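Local coordinates for protein cellulose 1,4-beta-cellobiosidase (Clostridium thermocellum, PDB 3ZQX) that probably binds cellulose as the family 3b carbohydrate-binding module of a cellulosomal cellobiohydrolase, at residues G21-L35 with D85-F99. The protein carries 1 engineered substitution. Numbering follows the deposited sequence.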
ATOM      1  N   GLY A  21       2.578   6.109   6.047  1.00  8.84           N
ATOM      2  CA  GLY A  21       1.397   6.738   5.505  1.00  9.54           C
ATOM      3  C   GLY A  21       0.188   5.903   5.842  1.00  9.04           C
ATOM      4  O   GLY A  21       0.229   5.094   6.776  1.00  9.14           O
ATOM      5  N   LYS A  22      -0.904   6.138   5.126  1.00  8.41           N
ATOM      6  CA  LYS A  22      -2.097   5.325   5.283  1.00  8.93           C
ATOM      7  C   LYS A  22      -2.697   5.027   3.930  1.00  8.30           C
ATOM      8  O   LYS A  22      -2.592   5.830   3.002  1.00  9.20           O
ATOM      9  CB  LYS A  22      -3.153   6.031   6.140  1.00  9.09           C
ATOM     10  CG  LYS A  22      -2.657   6.535   7.489  1.00 10.50           C
ATOM     11  CD  LYS A  22      -3.793   7.101   8.330  1.00 11.22           C
ATOM     12  CE  LYS A  22      -3.279   7.631   9.658  1.00 13.46           C
ATOM     13  NZ  LYS A  22      -4.402   8.037  10.550  1.00 14.25           N
ATOM     14  N   PHE A  23      -3.354   3.872   3.849  1.00  8.42           N
ATOM     15  CA  PHE A  23      -4.179   3.507   2.705  1.00  8.88           C
ATOM     16  C   PHE A  23      -5.635   3.394   3.147  1.00  8.84           C
ATOM     17  O   PHE A  23      -5.931   3.260   4.333  1.00  9.48           O
ATOM     18  CB  PHE A  23      -3.804   2.135   2.121  1.00  9.03           C
ATOM     19  CG  PHE A  23      -2.347   1.965   1.800  1.00  8.69           C
ATOM     20  CD1 PHE A  23      -1.708   2.802   0.902  1.00  9.84           C
ATOM     21  CD2 PHE A  23      -1.620   0.934   2.371  1.00  9.29           C
ATOM     22  CE1 PHE A  23      -0.359   2.621   0.602  1.00 10.33           C
ATOM     23  CE2 PHE A  23      -0.280   0.749   2.077  1.00  9.96           C
ATOM     24  CZ  PHE A  23       0.347   1.593   1.188  1.00 10.28           C
ATOM     25  N   ASN A  24      -6.547   3.487   2.189  1.00  8.95           N
ATOM     26  CA  ASN A  24      -7.938   3.132   2.416  1.00  9.47           C
ATOM     27  C   ASN A  24      -8.418   2.475   1.140  1.00  9.38           C
ATOM     28  O   ASN A  24      -8.311   3.086   0.077  1.00 10.91           O
ATOM     29  CB  ASN A  24      -8.740   4.403   2.715  1.00 10.12           C
ATOM     30  CG  ASN A  24     -10.204   4.138   2.975  1.00 10.78           C
ATOM     31  OD1 ASN A  24     -10.582   3.069   3.464  1.00 12.33           O
ATOM     32  ND2 ASN A  24     -11.045   5.118   2.646  1.00 12.48           N
ATOM     33  N   ILE A  25      -8.962   1.263   1.226  1.00  8.80           N
ATOM     34  CA  ILE A  25      -9.491   0.595   0.046  1.00  9.08           C
ATOM     35  C   ILE A  25     -11.000   0.754   0.046  1.00  9.10           C
ATOM     36  O   ILE A  25     -11.671   0.350   0.991  1.00 10.04           O
ATOM     37  CB  ILE A  25      -9.103  -0.894  -0.004  1.00  9.00           C
ATOM     38  CG1 ILE A  25      -7.580  -1.035  -0.095  1.00 10.13           C
ATOM     39  CG2 ILE A  25      -9.788  -1.575  -1.188  1.00 10.45           C
ATOM     40  CD1 ILE A  25      -7.090  -2.453   0.080  1.00 11.89           C
ATOM     41  N   VAL A  26     -11.524   1.361  -1.015  1.00  8.82           N
ATOM     42  CA  VAL A  26     -12.943   1.690  -1.099  1.00  8.94           C
ATOM     43  C   VAL A  26     -13.566   0.885  -2.224  1.00  8.87           C
ATOM     44  O   VAL A  26     -13.049   0.886  -3.340  1.00  9.74           O
ATOM     45  CB  VAL A  26     -13.140   3.195  -1.374  1.00 10.60           C
ATOM     46  CG1 VAL A  26     -14.618   3.529  -1.422  1.00 12.58           C
ATOM     47  CG2 VAL A  26     -12.435   4.038  -0.311  1.00 11.62           C
ATOM     48  N   ASN A  27     -14.663   0.182  -1.940  1.00  9.04           N
ATOM     49  CA  ASN A  27     -15.320  -0.592  -2.976  1.00  9.00           C
ATOM     50  C   ASN A  27     -16.431   0.271  -3.540  1.00  9.13           C
ATOM     51  O   ASN A  27     -17.517   0.363  -2.967  1.00 11.59           O
ATOM     52  CB  ASN A  27     -15.893  -1.858  -2.340  1.00  9.49           C
ATOM     53  CG  ASN A  27     -16.443  -2.810  -3.359  1.00  9.34           C
ATOM     54  OD1 ASN A  27     -16.616  -2.453  -4.521  1.00 11.91           O
ATOM     55  ND2 ASN A  27     -16.718  -4.039  -2.937  1.00  9.63           N
ATOM     56  N   THR A  28     -16.189   0.813  -4.730  1.00 10.40           N
ATOM     57  CA  THR A  28     -17.118   1.753  -5.348  1.00 11.34           C
ATOM     58  C   THR A  28     -18.052   1.060  -6.319  1.00 12.13           C
ATOM     59  O   THR A  28     -18.931   1.699  -6.896  1.00 15.05           O
ATOM     60  CB  THR A  28     -16.396   2.888  -6.119  1.00 14.01           C
ATOM     61  OG1 THR A  28     -15.755   2.354  -7.285  1.00 19.20           O
ATOM     62  CG2 THR A  28     -15.378   3.589  -5.241  1.00 15.08           C
ATOM     63  N   GLY A  29     -17.864  -0.246  -6.496  1.00 12.00           N
ATOM     64  CA  GLY A  29     -18.658  -1.012  -7.438  1.00 12.17           C
ATOM     65  C   GLY A  29     -19.860  -1.665  -6.793  1.00 12.22           C
ATOM     66  O   GLY A  29     -20.193  -1.392  -5.636  1.00 13.45           O
ATOM     67  N   ASN A  30     -20.545  -2.497  -7.567  1.00 10.84           N
ATOM     68  CA  ASN A  30     -21.746  -3.170  -7.104  1.00 11.33           C
ATOM     69  C   ASN A  30     -21.560  -4.607  -6.621  1.00  9.84           C
ATOM     70  O   ASN A  30     -22.539  -5.301  -6.368  1.00 10.97           O
ATOM     71  CB  ASN A  30     -22.890  -3.042  -8.108  1.00 12.43           C
ATOM     72  CG  ASN A  30     -22.567  -3.657  -9.455  1.00 11.00           C
ATOM     73  OD1 ASN A  30     -21.628  -4.442  -9.586  1.00 11.82           O
ATOM     74  ND2 ASN A  30     -23.349  -3.299 -10.465  1.00 14.60           N
ATOM     75  N   ARG A  31     -20.311  -5.054  -6.552  1.00  9.53           N
ATOM     76  CA  ARG A  31     -19.989  -6.423  -6.155  1.00  9.53           C
ATOM     77  C   ARG A  31     -19.302  -6.460  -4.797  1.00  9.44           C
ATOM     78  O   ARG A  31     -18.302  -5.779  -4.596  1.00 10.55           O
ATOM     79  CB  ARG A  31     -19.053  -7.065  -7.188  1.00  9.70           C
ATOM     80  CG  ARG A  31     -19.661  -7.154  -8.577  1.00  9.80           C
ATOM     81  CD  ARG A  31     -18.641  -7.536  -9.636  1.00 10.90           C
ATOM     82  NE  ARG A  31     -17.594  -6.531  -9.751  1.00 13.04           N
ATOM     83  CZ  ARG A  31     -17.642  -5.480 -10.561  1.00 15.62           C
ATOM     84  NH1 ARG A  31     -18.670  -5.303 -11.367  1.00 15.21           N
ATOM     85  NH2 ARG A  31     -16.636  -4.614 -10.576  1.00 25.30           N
ATOM     86  N   ASP A  32     -19.812  -7.260  -3.868  1.00  8.96           N
ATOM     87  CA  ASP A  32     -19.072  -7.533  -2.642  1.00  9.19           C
ATOM     88  C   ASP A  32     -17.853  -8.387  -2.993  1.00  8.99           C
ATOM     89  O   ASP A  32     -17.896  -9.191  -3.934  1.00 10.31           O
ATOM     90  CB  ASP A  32     -19.895  -8.368  -1.665  1.00 10.68           C
ATOM     91  CG  ASP A  32     -21.135  -7.665  -1.134  1.00 11.32           C
ATOM     92  OD1 ASP A  32     -21.394  -6.479  -1.415  1.00 10.91           O
ATOM     93  OD2 ASP A  32     -21.868  -8.343  -0.392  1.00 15.68           O
ATOM     94  N   TYR A  33     -16.788  -8.244  -2.214  1.00  9.22           N
ATOM     95  CA  TYR A  33     -15.608  -9.081  -2.379  1.00  8.82           C
ATOM     96  C   TYR A  33     -15.138  -9.639  -1.054  1.00  8.85           C
ATOM     97  O   TYR A  33     -15.522  -9.147   0.015  1.00 11.20           O
ATOM     98  CB  TYR A  33     -14.448  -8.271  -2.954  1.00 10.14           C
ATOM     99  CG  TYR A  33     -14.677  -7.720  -4.330  1.00  9.54           C
ATOM    100  CD1 TYR A  33     -15.003  -8.555  -5.389  1.00 10.58           C
ATOM    101  CD2 TYR A  33     -14.543  -6.365  -4.578  1.00 10.76           C
ATOM    102  CE1 TYR A  33     -15.199  -8.062  -6.653  1.00 10.82           C
ATOM    103  CE2 TYR A  33     -14.732  -5.854  -5.846  1.00 12.79           C
ATOM    104  CZ  TYR A  33     -15.054  -6.714  -6.880  1.00 11.11           C
ATOM    105  OH  TYR A  33     -15.235  -6.237  -8.158  1.00 13.11           O
ATOM    106  N   SER A  34     -14.277 -10.647  -1.129  1.00  8.75           N
ATOM    107  CA  SER A  34     -13.354 -10.912  -0.041  1.00  9.53           C
ATOM    108  C   SER A  34     -12.022 -10.234  -0.341  1.00  8.36           C
ATOM    109  O   SER A  34     -11.503 -10.338  -1.459  1.00  9.21           O
ATOM    110  CB  SER A  34     -13.104 -12.400   0.132  1.00 10.29           C
ATOM    111  OG  SER A  34     -12.095 -12.576   1.110  1.00 10.55           O
ATOM    112  N   LEU A  35     -11.466  -9.556   0.654  1.00  8.25           N
ATOM    113  CA  LEU A  35     -10.144  -8.987   0.522  1.00  8.60           C
ATOM    114  C   LEU A  35      -9.083 -10.043   0.229  1.00  9.02           C
ATOM    115  O   LEU A  35      -8.003  -9.701  -0.255  1.00  9.57           O
ATOM    116  CB  LEU A  35      -9.775  -8.175   1.762  1.00  9.20           C
ATOM    117  CG  LEU A  35     -10.458  -6.810   1.824  1.00 10.28           C
ATOM    118  CD1 LEU A  35     -10.502  -6.292   3.249  1.00 13.88           C
ATOM    119  CD2 LEU A  35      -9.733  -5.821   0.925  1.00 13.31           C
ATOM    120  N   ASP A  85      -9.436 -13.613   4.797  1.00 10.41           N
ATOM    121  CA  ASP A  85     -10.743 -13.564   4.152  1.00 11.06           C
ATOM    122  C   ASP A  85     -11.595 -12.670   5.047  1.00 10.04           C
ATOM    123  O   ASP A  85     -12.365 -13.122   5.893  1.00 15.51           O
ATOM    124  CB  ASP A  85     -11.296 -15.017   4.154  1.00 12.42           C
ATOM    125  CG  ASP A  85     -12.652 -15.162   3.476  1.00 12.77           C
ATOM    126  OD1 ASP A  85     -13.130 -14.217   2.834  1.00 13.49           O
ATOM    127  OD2 ASP A  85     -13.244 -16.256   3.578  1.00 17.65           O
ATOM    128  N   VAL A  86     -11.612 -11.404   4.643  1.00 11.17           N
ATOM    129  CA  VAL A  86     -12.344 -10.335   5.303  1.00 10.35           C
ATOM    130  C   VAL A  86     -13.212  -9.774   4.207  1.00  9.91           C
ATOM    131  O   VAL A  86     -12.711  -9.388   3.150  1.00 11.13           O
ATOM    132  CB  VAL A  86     -11.434  -9.219   5.866  1.00 11.39           C
ATOM    133  CG1 VAL A  86     -12.275  -8.044   6.350  1.00 12.35           C
ATOM    134  CG2 VAL A  86     -10.572  -9.754   7.000  1.00 14.22           C
ATOM    135  N   LYS A  87     -14.513  -9.767   4.440  1.00  9.96           N
ATOM    136  CA  LYS A  87     -15.446  -9.330   3.427  1.00 10.85           C
ATOM    137  C   LYS A  87     -15.462  -7.808   3.348  1.00 10.76           C
ATOM    138  O   LYS A  87     -15.464  -7.111   4.377  1.00 11.25           O
ATOM    139  CB  LYS A  87     -16.849  -9.876   3.734  1.00 13.08           C
ATOM    140  CG  LYS A  87     -16.890 -11.367   4.116  1.00 14.83           C
ATOM    141  CD  LYS A  87     -16.263 -12.265   3.058  1.00 15.00           C
ATOM    142  CE  LYS A  87     -16.489 -13.740   3.387  1.00 15.88           C
ATOM    143  NZ  LYS A  87     -15.875 -14.644   2.369  1.00 16.65           N
ATOM    144  N   LEU A  88     -15.485  -7.311   2.116  1.00 11.38           N
ATOM    145  CA  LEU A  88     -15.532  -5.892   1.793  1.00 10.97           C
ATOM    146  C   LEU A  88     -16.749  -5.648   0.902  1.00 10.77           C
ATOM    147  O   LEU A  88     -16.706  -5.932  -0.303  1.00 10.85           O
ATOM    148  CB  LEU A  88     -14.258  -5.455   1.073  1.00 11.74           C
ATOM    149  CG  LEU A  88     -14.250  -3.994   0.617  1.00 11.37           C
ATOM    150  CD1 LEU A  88     -14.284  -3.054   1.818  1.00 15.84           C
ATOM    151  CD2 LEU A  88     -13.050  -3.714  -0.271  1.00 15.72           C
ATOM    152  N   PRO A  89     -17.871  -5.228   1.493  1.00 10.77           N
ATOM    153  CA  PRO A  89     -19.092  -5.109   0.693  1.00 11.40           C
ATOM    154  C   PRO A  89     -19.050  -3.975  -0.327  1.00 10.05           C
ATOM    155  O   PRO A  89     -18.313  -2.997  -0.176  1.00 10.83           O
ATOM    156  CB  PRO A  89     -20.159  -4.813   1.749  1.00 13.12           C
ATOM    157  CG  PRO A  89     -19.415  -4.087   2.815  1.00 13.31           C
ATOM    158  CD  PRO A  89     -18.082  -4.796   2.887  1.00 11.82           C
ATOM    159  N   ALA A  90     -19.869  -4.117  -1.359  1.00 11.09           N
ATOM    160  CA  ALA A  90     -20.119  -3.038  -2.297  1.00 11.90           C
ATOM    161  C   ALA A  90     -20.506  -1.791  -1.521  1.00 11.08           C
ATOM    162  O   ALA A  90     -21.358  -1.831  -0.632  1.00 11.87           O
ATOM    163  CB  ALA A  90     -21.239  -3.432  -3.255  1.00 13.56           C
ATOM    164  N   GLY A  91     -19.859  -0.684  -1.863  1.00 12.21           N
ATOM    165  CA  GLY A  91     -20.096   0.586  -1.206  1.00 14.74           C
ATOM    166  C   GLY A  91     -19.301   0.779   0.073  1.00 14.97           C
ATOM    167  O   GLY A  91     -19.284   1.882   0.624  1.00 19.64           O
ATOM    168  N   GLY A  92     -18.643  -0.272   0.556  1.00 12.09           N
ATOM    169  CA  GLY A  92     -17.922  -0.198   1.812  1.00 12.18           C
ATOM    170  C   GLY A  92     -16.468   0.173   1.638  1.00 10.87           C
ATOM    171  O   GLY A  92     -15.989   0.380   0.528  1.00 11.38           O
ATOM    172  N   GLN A  93     -15.757   0.249   2.752  1.00 11.92           N
ATOM    173  CA  GLN A  93     -14.340   0.559   2.714  1.00 11.10           C
ATOM    174  C   GLN A  93     -13.650  -0.131   3.871  1.00 11.04           C
ATOM    175  O   GLN A  93     -14.287  -0.485   4.868  1.00 13.26           O
ATOM    176  CB  GLN A  93     -14.104   2.065   2.792  1.00 12.04           C
ATOM    177  CG  GLN A  93     -14.618   2.711   4.058  1.00 13.41           C
ATOM    178  CD  GLN A  93     -14.144   4.145   4.183  1.00 18.13           C
ATOM    179  OE1 GLN A  93     -13.936   4.829   3.180  1.00 16.52           O
ATOM    180  NE2 GLN A  93     -13.935   4.595   5.413  1.00 23.89           N
ATOM    181  N   THR A  94     -12.339  -0.301   3.756  1.00 11.39           N
ATOM    182  CA  THR A  94     -11.569  -0.841   4.860  1.00 11.22           C
ATOM    183  C   THR A  94     -11.459   0.144   6.012  1.00 10.96           C
ATOM    184  O   THR A  94     -11.347  -0.261   7.170  1.00 12.65           O
ATOM    185  CB  THR A  94     -10.137  -1.215   4.422  1.00 10.53           C
ATOM    186  OG1 THR A  94      -9.489  -0.080   3.823  1.00 10.13           O
ATOM    187  CG2 THR A  94     -10.158  -2.353   3.430  1.00 12.80           C
ATOM    188  N   GLY A  95     -11.504   1.435   5.704  1.00 10.84           N
ATOM    189  CA  GLY A  95     -11.009   2.431   6.632  1.00 11.43           C
ATOM    190  C   GLY A  95      -9.493   2.437   6.598  1.00 10.60           C
ATOM    191  O   GLY A  95      -8.861   1.687   5.848  1.00 10.31           O
ATOM    192  N   GLU A  96      -8.895   3.285   7.420  1.00 11.14           N
ATOM    193  CA  GLU A  96      -7.458   3.473   7.355  1.00 10.54           C
ATOM    194  C   GLU A  96      -6.688   2.177   7.556  1.00 10.51           C
ATOM    195  O   GLU A  96      -7.007   1.365   8.439  1.00 10.62           O
ATOM    196  CB  GLU A  96      -7.007   4.516   8.377  1.00 12.58           C
ATOM    197  CG  GLU A  96      -7.226   4.107   9.826  1.00 13.33           C
ATOM    198  CD  GLU A  96      -6.727   5.143  10.805  1.00 13.55           C
ATOM    199  OE1 GLU A  96      -5.531   5.481  10.769  1.00 13.78           O
ATOM    200  OE2 GLU A  96      -7.535   5.616  11.634  1.00 21.04           O
ATOM    201  N   ILE A  97      -5.684   1.981   6.706  1.00  9.70           N
ATOM    202  CA  ILE A  97      -4.684   0.958   6.938  1.00  9.52           C
ATOM    203  C   ILE A  97      -3.386   1.721   7.129  1.00  9.07           C
ATOM    204  O   ILE A  97      -2.776   2.190   6.164  1.00  9.72           O
ATOM    205  CB  ILE A  97      -4.561   0.006   5.726  1.00 10.45           C
ATOM    206  CG1 ILE A  97      -5.925  -0.609   5.378  1.00 10.89           C
ATOM    207  CG2 ILE A  97      -3.524  -1.070   6.011  1.00 11.54           C
ATOM    208  CD1 ILE A  97      -5.928  -1.405   4.076  1.00 12.24           C
ATOM    209  N   GLN A  98      -2.932   1.811   8.371  1.00  9.56           N
ATOM    210  CA  GLN A  98      -1.679   2.497   8.626  1.00  9.82           C
ATOM    211  C   GLN A  98      -0.555   1.619   8.115  1.00  9.95           C
ATOM    212  O   GLN A  98      -0.629   0.386   8.197  1.00 10.33           O
ATOM    213  CB  GLN A  98      -1.516   2.773  10.114  1.00 11.42           C
ATOM    214  CG  GLN A  98      -2.553   3.750  10.622  1.00 12.44           C
ATOM    215  CD  GLN A  98      -2.364   4.152  12.065  1.00 14.33           C
ATOM    216  OE1 GLN A  98      -1.326   3.885  12.683  1.00 15.80           O
ATOM    217  NE2 GLN A  98      -3.368   4.816  12.613  1.00 14.74           N
ATOM    218  N   PHE A  99       0.484   2.240   7.569  1.00  9.83           N
ATOM    219  CA  PHE A  99       1.640   1.459   7.168  1.00  9.59           C
ATOM    220  C   PHE A  99       2.940   2.141   7.492  1.00  8.66           C
ATOM    221  O   PHE A  99       3.075   3.364   7.341  1.00  9.50           O
ATOM    222  CB  PHE A  99       1.589   1.044   5.678  1.00 10.67           C
ATOM    223  CG  PHE A  99       1.845   2.158   4.684  1.00  9.07           C
ATOM    224  CD1 PHE A  99       0.836   3.036   4.310  1.00  9.42           C
ATOM    225  CD2 PHE A  99       3.090   2.275   4.070  1.00 11.04           C
ATOM    226  CE1 PHE A  99       1.077   4.032   3.378  1.00 12.47           C
ATOM    227  CE2 PHE A  99       3.328   3.259   3.129  1.00 13.02           C
ATOM    228  CZ  PHE A  99       2.324   4.138   2.784  1.00 12.49           C
TER
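D85 meets S34 where 85-99 starts down an antiparallel path along 21-35 in the CBM3 beta-sandwich. D85 OD1 accepts from S34 OG at 2.6 Å on its anti side and, in a salt bridge, from K87 NZ on its syn side. The short 87-88 strand pairs with 33-34, and L88 O is gripped from opposite faces of its plane by Y33 N and N27 ND2; N27 ND2 also donates to R31 O, which fixes the rotation of that amide. The L88 side chain turns inward against I25 and L35. In the type II turn P89-G92, A90 N bonds D32 OD1 at 2.8 Å, while G91 N and G92 O pair with the backbone of N27. N24 ND2, also bonded to Q6 OE1, points its N-H almost straight at Q93 OE1 from above that carbonyl plane. With OG1 between its backbone N and carbonyl carbon (chi1 55°), T94 donates to G95 O and accepts from I25 N at 3.0 Å. On one face, K22 NZ (salt bridge, 2.8 Å) and Q98 NE2 (hydrogen bond) reach E96 OE1 from opposite sides of the carboxylate; on the other, core-facing, the F23 and F99 rings form an offset stack, planes 3° apart, with F23 CZ 3.4 Å from F99 CE1.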